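PDB 5LXZ: secreted protein from Streptomyces lividans TK24, which probably acts as a secreted copper-radical oxidase of the AA5 family, related to galactose oxidase, oxidising alcohol groups at a mononuclear copper centre. Local coordinates for residues A[124-129]-A[147-152]; A[241-246]-A[286-291]; A[466-471]-A[583-588]. The protein carries 1 engineered substitution. All coordinates share one frame; numbering follows the deposited sequence.

The three contacts follow one another along the chain, and none touches another. Interaction 1 lies within the GlxA beta barrel domain, with its centre 31 Å from that of interaction 2 and 58 Å from that of interaction 3, on the opposite side of the chain's centre. Interactions 2 and 3 are 34 Å apart between centres, with nearest atoms about 18 Å apart. Both have sequence ties to the copper site formed by Tyr-248, Tyr-460, His-461 and His-548: 241-246 ends two residues before Tyr-248, and strand 462-466, which follows His-461, leads into 466-471. Interaction 3 then joins this turn to the early set domain, which supplies His-548.

Interaction 1 (A[124-129]-A[147-152]); sequences PITLPA and PVLVPR
Ile-125 and Val-150 lie side by side and point the same way, with Ile-125 CG2 3.9 Å from Val-150 CB. CG1 of Ile-125 stands anti to the backbone N (chi1 -177°), which carries CD1 away from the partner strand, so the contact falls to the CG2 branch. On the same face, Leu-127 and Val-148 meet through Leu-127 CB and Val-148 CG1, 3.9 Å apart. Thr-126 and Leu-149 cross obliquely on the other face. Leu-149 holds CG anti to its N (chi1 173°), and its CD1 passes 3.3 Å from Thr-126 OG1 and 4.1 Å from Pro-124 CB.

The backbone pairing sets which face each side chain takes. Ile-125 with Val-150 and Leu-127 with Val-148 are hydrogen-bonded pairs, each closed by two N-H...O bonds; Leu-127 N to Val-148 O, for example, measures 2.9 Å. All four donors lie in the planes of the carbonyls they meet. Thr-126 and Leu-149 form the intervening non-hydrogen-bonded pair, and there Thr-126 CA approaches Val-148 O at 3.2 Å in a CA-H...O contact.

The aliphatic face packs on strand 111-118, where Leu-127 and Val-150 touch Val-116, while the Thr-126 and Leu-149 side is exposed. With N-to-C directions 156° apart, the strands form a two-stranded antiparallel beta ribbon, laid over the barrel sheet of the GlxA beta barrel domain.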
loop_
_atom_site.group_PDB
_atom_site.type_symbol
_atom_site.label_atom_id
_atom_site.label_comp_id
_atom_site.label_asym_id
_atom_site.label_seq_id
_atom_site.Cartn_x
_atom_site.Cartn_y
_atom_site.Cartn_z
ATOM N N PRO A 124 2.844 37.516 -16.213
ATOM C CA PRO A 124 2.949 36.830 -14.947
ATOM C C PRO A 124 2.113 37.578 -13.957
ATOM O O PRO A 124 1.618 38.662 -14.240
ATOM C CB PRO A 124 4.429 36.979 -14.599
ATOM C CG PRO A 124 4.766 38.349 -15.136
ATOM C CD PRO A 124 3.992 38.427 -16.427
ATOM N N ILE A 125 1.943 37.012 -12.777
ATOM C CA ILE A 125 1.276 37.729 -11.731
ATOM C C ILE A 125 2.045 37.498 -10.440
ATOM O O ILE A 125 2.496 36.381 -10.163
ATOM C CB ILE A 125 -0.232 37.315 -11.628
ATOM C CG1 ILE A 125 -0.943 38.142 -10.571
ATOM C CG2 ILE A 125 -0.374 35.794 -11.398
ATOM C CD1 ILE A 125 -2.462 38.012 -10.572
ATOM N N THR A 126 2.194 38.555 -9.670
ATOM C CA THR A 126 2.839 38.473 -8.383
ATOM C C THR A 126 1.772 38.649 -7.330
ATOM O O THR A 126 1.020 39.626 -7.327
ATOM C CB THR A 126 4.009 39.501 -8.248
ATOM O OG1 THR A 126 5.053 39.089 -9.140
ATOM C CG2 THR A 126 4.551 39.496 -6.828
ATOM N N LEU A 127 1.704 37.687 -6.411
ATOM C CA LEU A 127 0.830 37.813 -5.294
ATOM C C LEU A 127 1.691 38.176 -4.093
ATOM O O LEU A 127 2.582 37.408 -3.728
ATOM C CB LEU A 127 0.102 36.486 -5.042
ATOM C CG LEU A 127 -0.655 35.954 -6.257
ATOM C CD1 LEU A 127 -1.212 34.571 -5.949
ATOM C CD2 LEU A 127 -1.779 36.892 -6.680
ATOM N N PRO A 128 1.420 39.327 -3.462
ATOM C CA PRO A 128 2.220 39.683 -2.296
ATOM C C PRO A 128 2.106 38.757 -1.108
ATOM O O PRO A 128 1.115 38.013 -0.939
ATOM C CB PRO A 128 1.653 41.063 -1.878
ATOM C CG PRO A 128 0.284 41.119 -2.471
ATOM C CD PRO A 128 0.301 40.263 -3.701
ATOM N N ALA A 129 3.063 38.875 -0.203
ATOM C CA ALA A 129 2.882 38.314 1.104
ATOM C C ALA A 129 1.581 38.784 1.714
ATOM O O ALA A 129 1.188 39.966 1.589
ATOM C CB ALA A 129 4.039 38.693 2.024
ATOM N N PRO A 147 5.995 36.832 -0.913
ATOM C CA PRO A 147 5.458 37.009 -2.256
ATOM C C PRO A 147 5.788 35.834 -3.137
ATOM O O PRO A 147 6.759 35.089 -2.869
ATOM C CB PRO A 147 6.157 38.287 -2.762
ATOM C CG PRO A 147 7.423 38.301 -2.000
ATOM C CD PRO A 147 7.115 37.765 -0.646
ATOM N N VAL A 148 4.971 35.644 -4.171
ATOM C CA VAL A 148 5.208 34.632 -5.167
ATOM C C VAL A 148 4.988 35.188 -6.556
ATOM O O VAL A 148 3.977 35.887 -6.820
ATOM C CB VAL A 148 4.339 33.356 -4.968
ATOM C CG1 VAL A 148 2.840 33.665 -5.019
ATOM C CG2 VAL A 148 4.734 32.256 -5.977
ATOM N N LEU A 149 5.928 34.838 -7.421
ATOM C CA LEU A 149 5.921 35.182 -8.814
ATOM C C LEU A 149 5.421 33.982 -9.576
ATOM O O LEU A 149 6.091 32.948 -9.631
ATOM C CB LEU A 149 7.335 35.520 -9.281
ATOM C CG LEU A 149 7.471 35.728 -10.788
ATOM C CD1 LEU A 149 6.701 36.991 -11.146
ATOM C CD2 LEU A 149 8.938 35.839 -11.191
ATOM N N VAL A 150 4.236 34.111 -10.160
ATOM C CA VAL A 150 3.654 33.038 -10.921
ATOM C C VAL A 150 3.870 33.373 -12.375
ATOM O O VAL A 150 3.361 34.403 -12.834
ATOM C CB VAL A 150 2.139 32.888 -10.658
ATOM C CG1 VAL A 150 1.660 31.575 -11.272
ATOM C CG2 VAL A 150 1.821 32.973 -9.180
ATOM N N PRO A 151 4.627 32.534 -13.090
ATOM C CA PRO A 151 4.969 32.901 -14.477
ATOM C C PRO A 151 3.760 32.922 -15.368
ATOM O O PRO A 151 2.704 32.330 -15.050
ATOM C CB PRO A 151 5.924 31.797 -14.949
ATOM C CG PRO A 151 6.166 30.904 -13.770
ATOM C CD PRO A 151 5.191 31.229 -12.688
ATOM N N ARG A 152 3.911 33.601 -16.500
ATOM C CA ARG A 152 2.941 33.538 -17.567
ATOM C C ARG A 152 2.688 32.093 -17.938
ATOM O O ARG A 152 3.563 31.248 -17.812
ATOM C CB ARG A 152 3.433 34.320 -18.810
ATOM C CG ARG A 152 4.562 33.680 -19.593
ATOM C CD ARG A 152 5.113 34.635 -20.651
ATOM N NE ARG A 152 5.791 33.894 -21.716
ATOM C CZ ARG A 152 7.107 33.690 -21.785
ATOM N NH1 ARG A 152 7.909 34.185 -20.852
ATOM N NH2 ARG A 152 7.627 32.995 -22.793
#

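Interaction 2 (A[241-246]-A[286-291]); sequences PMHEAR and WTYTDK. With EDO (1,2-ethanediol), chain O.
The imidazole of His-243 approaches the backbone carbonyl of Trp-286 from well above its plane: NE2 donates to Trp-286 O at 2.9 Å, yet lies 62° out of the carbonyl plane. The oxygen is nevertheless nearly in the plane of the imidazole. Tyr-288 lies over one face of that ring as an offset stack, centroids 4.8 Å apart and planes inclined by 28°. Tyr-288 OH donates to Glu-244 OE2 at 2.6 Å, at the phenol edge, and the carboxylate gets there by a bend at chi2 (-70°).

Met-242 lies over one face of the indole. Met-242 CG stands 3.6 Å from the centroid of the six-membered ring of Trp-286, a CH-pi contact, and Met-242 SD follows at 4.3 Å, a Met-aromatic contact. Trp-286 NE1 is hydrogen-bonded to Asp-240 O. An alanine in place of Trp-286 has no indole for Met-242 to lie on and no NE1 for Asp-240 O, and would probably loosen the packing of the 241-246 loop here.

The loop before strand 250-253 is thus fastened to the outer strand of a Kelch blade. The short phenol-carboxylate bond suggests an ionised Glu-244, and the donor role of His-243 places a proton on NE2.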
loop_
_atom_site.group_PDB
_atom_site.type_symbol
_atom_site.label_atom_id
_atom_site.label_comp_id
_atom_site.label_asym_id
_atom_site.label_seq_id
_atom_site.Cartn_x
_atom_site.Cartn_y
_atom_site.Cartn_z
ATOM N N PRO A 241 11.761 4.240 -17.638
ATOM C CA PRO A 241 10.995 5.011 -16.669
ATOM C C PRO A 241 9.539 5.179 -17.116
ATOM O O PRO A 241 9.221 5.112 -18.298
ATOM C CB PRO A 241 11.692 6.359 -16.690
ATOM C CG PRO A 241 12.226 6.505 -18.095
ATOM C CD PRO A 241 12.696 5.119 -18.401
ATOM N N MET A 242 8.655 5.380 -16.145
ATOM C CA MET A 242 7.296 5.763 -16.442
ATOM C C MET A 242 7.251 7.122 -17.156
ATOM O O MET A 242 8.181 7.931 -17.053
ATOM C CB MET A 242 6.467 5.871 -15.156
ATOM C CG MET A 242 6.313 4.552 -14.485
ATOM S SD MET A 242 5.321 4.648 -12.980
ATOM C CE MET A 242 6.327 5.735 -11.985
ATOM N N HIS A 243 6.165 7.362 -17.876
ATOM C CA HIS A 243 5.927 8.699 -18.420
ATOM C C HIS A 243 5.690 9.723 -17.328
ATOM O O HIS A 243 6.181 10.848 -17.388
ATOM C CB HIS A 243 4.757 8.653 -19.380
ATOM C CG HIS A 243 5.005 7.790 -20.570
ATOM N ND1 HIS A 243 5.644 8.261 -21.695
ATOM C CD2 HIS A 243 4.747 6.489 -20.799
ATOM C CE1 HIS A 243 5.753 7.277 -22.569
ATOM N NE2 HIS A 243 5.204 6.197 -22.057
ATOM N N GLU A 244 4.893 9.342 -16.321
ATOM C CA GLU A 244 4.580 10.203 -15.199
ATOM C C GLU A 244 5.493 9.956 -14.013
ATOM O O GLU A 244 5.801 8.820 -13.687
ATOM C CB GLU A 244 3.151 9.974 -14.742
ATOM C CG GLU A 244 2.098 10.273 -15.785
ATOM C CD GLU A 244 1.957 11.761 -16.078
ATOM O OE1 GLU A 244 2.068 12.582 -15.134
ATOM O OE2 GLU A 244 1.694 12.121 -17.260
ATOM N N ALA A 245 5.916 11.029 -13.358
ATOM C CA ALA A 245 6.552 10.948 -12.056
ATOM C C ALA A 245 5.462 10.602 -11.045
ATOM O O ALA A 245 4.371 11.175 -11.099
ATOM C CB ALA A 245 7.186 12.270 -11.720
ATOM N N ARG A 246 5.748 9.639 -10.166
ATOM C CA ARG A 246 4.750 9.169 -9.211
ATOM C C ARG A 246 5.397 8.802 -7.894
ATOM O O ARG A 246 6.155 7.854 -7.823
ATOM C CB ARG A 246 3.996 7.941 -9.739
ATOM C CG ARG A 246 3.387 8.083 -11.134
ATOM C CD ARG A 246 2.796 6.719 -11.517
ATOM N NE ARG A 246 2.386 6.736 -12.902
ATOM C CZ ARG A 246 1.189 7.122 -13.353
ATOM N NH1 ARG A 246 0.206 7.444 -12.552
ATOM N NH2 ARG A 246 0.929 7.161 -14.659
ATOM N N TRP A 286 6.578 1.348 -21.074
ATOM C CA TRP A 286 5.310 1.896 -20.574
ATOM C C TRP A 286 4.504 2.616 -21.669
ATOM O O TRP A 286 5.079 3.298 -22.510
ATOM C CB TRP A 286 5.559 2.897 -19.478
ATOM C CG TRP A 286 6.263 2.374 -18.281
ATOM C CD1 TRP A 286 7.639 2.315 -18.078
ATOM C CD2 TRP A 286 5.663 1.882 -17.084
ATOM N NE1 TRP A 286 7.899 1.796 -16.824
ATOM C CE2 TRP A 286 6.713 1.520 -16.205
ATOM C CE3 TRP A 286 4.334 1.694 -16.666
ATOM C CZ2 TRP A 286 6.468 0.973 -14.950
ATOM C CZ3 TRP A 286 4.100 1.206 -15.411
ATOM C CH2 TRP A 286 5.151 0.868 -14.568
ATOM N N THR A 287 3.186 2.488 -21.614
ATOM C CA THR A 287 2.265 3.101 -22.563
ATOM C C THR A 287 1.124 3.724 -21.763
ATOM O O THR A 287 0.547 3.018 -20.934
ATOM C CB THR A 287 1.685 2.046 -23.528
ATOM O OG1 THR A 287 2.738 1.237 -24.072
ATOM C CG2 THR A 287 0.876 2.707 -24.658
ATOM N N TYR A 288 0.757 4.945 -22.044
ATOM C CA TYR A 288 -0.427 5.529 -21.435
ATOM C C TYR A 288 -1.688 4.780 -21.806
ATOM O O TYR A 288 -1.827 4.295 -22.935
ATOM C CB TYR A 288 -0.641 6.963 -21.835
ATOM C CG TYR A 288 0.208 7.986 -21.195
ATOM C CD1 TYR A 288 -0.002 8.371 -19.890
ATOM C CD2 TYR A 288 1.199 8.627 -21.897
ATOM C CE1 TYR A 288 0.774 9.327 -19.290
ATOM C CE2 TYR A 288 1.945 9.657 -21.323
ATOM C CZ TYR A 288 1.723 10.017 -20.024
ATOM O OH TYR A 288 2.485 10.992 -19.445
ATOM N N THR A 289 -2.615 4.656 -20.853
ATOM C CA THR A 289 -3.991 4.300 -21.189
ATOM C C THR A 289 -4.630 5.504 -21.880
ATOM O O THR A 289 -4.096 6.620 -21.854
ATOM C CB THR A 289 -4.799 3.906 -19.965
ATOM O OG1 THR A 289 -4.801 4.983 -19.035
ATOM C CG2 THR A 289 -4.198 2.654 -19.321
ATOM N N ASP A 290 -5.755 5.259 -22.531
ATOM C CA ASP A 290 -6.368 6.303 -23.351
ATOM C C ASP A 290 -7.106 7.365 -22.587
ATOM O O ASP A 290 -7.141 8.522 -23.027
ATOM C CB ASP A 290 -7.340 5.680 -24.336
ATOM C CG ASP A 290 -6.653 4.807 -25.358
ATOM O OD1 ASP A 290 -5.409 4.915 -25.537
ATOM O OD2 ASP A 290 -7.416 3.987 -25.932
ATOM N N LYS A 291 -7.799 6.962 -21.526
ATOM C CA LYS A 291 -8.748 7.815 -20.842
ATOM C C LYS A 291 -8.332 8.015 -19.389
ATOM O O LYS A 291 -7.644 7.198 -18.801
ATOM C CB LYS A 291 -10.133 7.219 -20.882
ATOM C CG LYS A 291 -10.716 7.110 -22.289
ATOM C CD LYS A 291 -12.030 6.354 -22.256
ATOM C CE LYS A 291 -12.652 6.173 -23.638
ATOM N NZ LYS A 291 -13.843 5.297 -23.534
HETATM C C1 EDO O . -8.820 3.084 -21.736
HETATM O O1 EDO O . -8.411 4.182 -20.950
HETATM C C2 EDO O . -7.656 2.111 -21.828
HETATM O O2 EDO O . -6.567 2.535 -22.685
#

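Interaction 3 (A[466-471]-A[583-588]); sequences LLPDGR and WYMMFV. With PO4 (phosphate ion), chain G.
The Phe-587 ring presents its edge to the turn 467-470: Leu-467 O lies in its plane, 3.7 Å from Phe-587 CZ, and Gly-470 N is also at the rim. Pro-468 O, which accepts a backbone hydrogen bond from Ala-598, comes to 3.4 Å from Phe-587 CE1 at an oblique angle. The Arg-471 guanidinium also takes its partners in plane at the edge: Asp-469 and, through NH1 and NH2, a phosphate ion probably from the crystallisation liquor.

Leu-466 CD2 reaches tip to tip toward the ring, 3.9 Å from Phe-587 CE2, and is also 3.9 Å from Met-585 CE. Chi1 and chi2 put Met-585 SD 4.0 Å from Pro-468 CG, and the bend at chi3 (-72°) then turns CE toward Leu-466.

Gly-470 N to Leu-467 O at 2.9 Å closes the turn. With Leu-467 N hydrogen-bonded to Arg-471 O and Gly-470 at positive phi (87°), this is the type I turn plus G1 bulge of a beta hairpin joining strands 462-466 and 472-476. Asp-469 braces it: OD1 accepts from Arg-471 N in an Asx turn, while OD2 is salt-bridged to Arg-471 NH1 at 2.9 Å.

No hydrogen bond crosses between the segments. Hairpin tip and early set strand meet here through apolar packing, perhaps aided by weak attraction between the Phe-587 rim and Leu-467 O, while Asp-469 and Arg-471 pair within the hairpin.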
loop_
_atom_site.group_PDB
_atom_site.type_symbol
_atom_site.label_atom_id
_atom_site.label_comp_id
_atom_site.label_asym_id
_atom_site.label_seq_id
_atom_site.Cartn_x
_atom_site.Cartn_y
_atom_site.Cartn_z
ATOM N N LEU A 466 3.770 -12.991 5.039
ATOM C CA LEU A 466 3.770 -14.439 5.288
ATOM C C LEU A 466 5.033 -15.071 4.721
ATOM O O LEU A 466 5.407 -14.808 3.583
ATOM C CB LEU A 466 2.566 -15.087 4.633
ATOM C CG LEU A 466 2.441 -16.616 4.680
ATOM C CD1 LEU A 466 2.285 -17.119 6.119
ATOM C CD2 LEU A 466 1.313 -17.131 3.783
ATOM N N LEU A 467 5.684 -15.911 5.515
ATOM C CA LEU A 467 6.894 -16.584 5.115
ATOM C C LEU A 467 6.601 -18.033 4.717
ATOM O O LEU A 467 5.601 -18.612 5.153
ATOM C CB LEU A 467 7.903 -16.549 6.266
ATOM C CG LEU A 467 8.248 -15.170 6.812
ATOM C CD1 LEU A 467 9.122 -15.240 8.042
ATOM C CD2 LEU A 467 8.934 -14.314 5.786
ATOM N N PRO A 468 7.536 -18.666 3.992
ATOM C CA PRO A 468 7.334 -20.052 3.556
ATOM C C PRO A 468 7.199 -21.067 4.673
ATOM O O PRO A 468 6.580 -22.100 4.474
ATOM C CB PRO A 468 8.541 -20.309 2.646
ATOM C CG PRO A 468 8.872 -18.959 2.090
ATOM C CD PRO A 468 8.649 -18.028 3.246
ATOM N N ASP A 469 7.695 -20.741 5.855
ATOM C CA ASP A 469 7.550 -21.668 6.984
ATOM C C ASP A 469 6.245 -21.519 7.711
ATOM O O ASP A 469 5.991 -22.245 8.700
ATOM C CB ASP A 469 8.750 -21.578 7.915
ATOM C CG ASP A 469 8.770 -20.323 8.750
ATOM O OD1 ASP A 469 8.048 -19.376 8.467
ATOM O OD2 ASP A 469 9.564 -20.244 9.738
ATOM N N GLY A 470 5.376 -20.605 7.267
ATOM C CA GLY A 470 4.088 -20.362 7.903
ATOM C C GLY A 470 4.099 -19.352 9.048
ATOM O O GLY A 470 3.055 -19.077 9.622
ATOM N N ARG A 471 5.262 -18.818 9.385
ATOM C CA ARG A 471 5.351 -17.691 10.301
ATOM C C ARG A 471 5.283 -16.425 9.492
ATOM O O ARG A 471 5.319 -16.459 8.266
ATOM C CB ARG A 471 6.638 -17.730 11.093
ATOM C CG ARG A 471 6.739 -18.973 11.976
ATOM C CD ARG A 471 8.027 -19.004 12.793
ATOM N NE ARG A 471 8.037 -20.160 13.680
ATOM C CZ ARG A 471 8.364 -21.402 13.312
ATOM N NH1 ARG A 471 8.732 -21.686 12.069
ATOM N NH2 ARG A 471 8.279 -22.386 14.190
ATOM N N TRP A 583 5.062 -16.726 -9.368
ATOM C CA TRP A 583 5.462 -17.704 -8.383
ATOM C C TRP A 583 4.548 -17.628 -7.172
ATOM O O TRP A 583 4.163 -16.548 -6.736
ATOM C CB TRP A 583 6.887 -17.448 -7.960
ATOM C CG TRP A 583 7.898 -17.836 -8.959
ATOM C CD1 TRP A 583 8.293 -17.109 -10.063
ATOM C CD2 TRP A 583 8.633 -19.051 -8.995
ATOM N NE1 TRP A 583 9.285 -17.782 -10.725
ATOM C CE2 TRP A 583 9.507 -18.975 -10.101
ATOM C CE3 TRP A 583 8.673 -20.163 -8.170
ATOM C CZ2 TRP A 583 10.408 -19.986 -10.402
ATOM C CZ3 TRP A 583 9.537 -21.174 -8.477
ATOM C CH2 TRP A 583 10.403 -21.077 -9.578
ATOM N N TYR A 584 4.288 -18.788 -6.580
ATOM C CA TYR A 584 3.411 -18.973 -5.475
ATOM C C TYR A 584 4.036 -19.909 -4.462
ATOM O O TYR A 584 4.769 -20.834 -4.821
ATOM C CB TYR A 584 2.121 -19.630 -5.908
ATOM C CG TYR A 584 1.207 -18.781 -6.764
ATOM C CD1 TYR A 584 1.444 -18.645 -8.127
ATOM C CD2 TYR A 584 0.123 -18.112 -6.216
ATOM C CE1 TYR A 584 0.631 -17.858 -8.907
ATOM C CE2 TYR A 584 -0.707 -17.336 -6.999
ATOM C CZ TYR A 584 -0.450 -17.184 -8.331
ATOM O OH TYR A 584 -1.302 -16.417 -9.106
ATOM N N MET A 585 3.683 -19.694 -3.195
ATOM C CA MET A 585 3.871 -20.689 -2.141
ATOM C C MET A 585 2.757 -21.694 -2.163
ATOM O O MET A 585 1.587 -21.314 -2.117
ATOM C CB MET A 585 3.898 -20.034 -0.792
ATOM C CG MET A 585 5.144 -19.218 -0.506
ATOM S SD MET A 585 5.086 -18.379 1.083
ATOM C CE MET A 585 3.887 -17.075 0.804
ATOM N N MET A 586 3.065 -22.999 -2.194
ATOM C CA MET A 586 2.041 -23.997 -2.046
ATOM C C MET A 586 2.131 -24.604 -0.661
ATOM O O MET A 586 3.158 -25.190 -0.299
ATOM C CB MET A 586 2.120 -25.089 -3.107
ATOM C CG MET A 586 0.837 -25.916 -3.128
ATOM S SD MET A 586 0.967 -27.333 -4.212
ATOM C CE MET A 586 1.942 -28.460 -3.228
ATOM N N PHE A 587 1.047 -24.487 0.076
ATOM C CA PHE A 587 0.928 -25.048 1.425
ATOM C C PHE A 587 -0.128 -26.150 1.402
ATOM O O PHE A 587 -1.191 -26.017 0.771
ATOM C CB PHE A 587 0.432 -24.001 2.428
ATOM C CG PHE A 587 1.425 -22.937 2.771
ATOM C CD1 PHE A 587 2.301 -23.079 3.834
ATOM C CD2 PHE A 587 1.423 -21.708 2.076
ATOM C CE1 PHE A 587 3.176 -22.046 4.191
ATOM C CE2 PHE A 587 2.288 -20.704 2.433
ATOM C CZ PHE A 587 3.120 -20.836 3.495
ATOM N N VAL A 588 0.120 -27.221 2.157
ATOM C CA VAL A 588 -0.921 -28.216 2.392
ATOM C C VAL A 588 -1.245 -28.188 3.866
ATOM O O VAL A 588 -0.329 -28.064 4.696
ATOM C CB VAL A 588 -0.524 -29.620 1.878
ATOM C CG1 VAL A 588 -0.087 -29.508 0.418
ATOM C CG2 VAL A 588 0.566 -30.288 2.720
HETATM P P PO4 G . 9.202 -25.394 12.205
HETATM O O1 PO4 G . 10.571 -26.040 12.163
HETATM O O2 PO4 G . 9.255 -24.220 11.210
HETATM O O3 PO4 G . 8.124 -26.393 11.845
HETATM O O4 PO4 G . 8.867 -24.938 13.601
#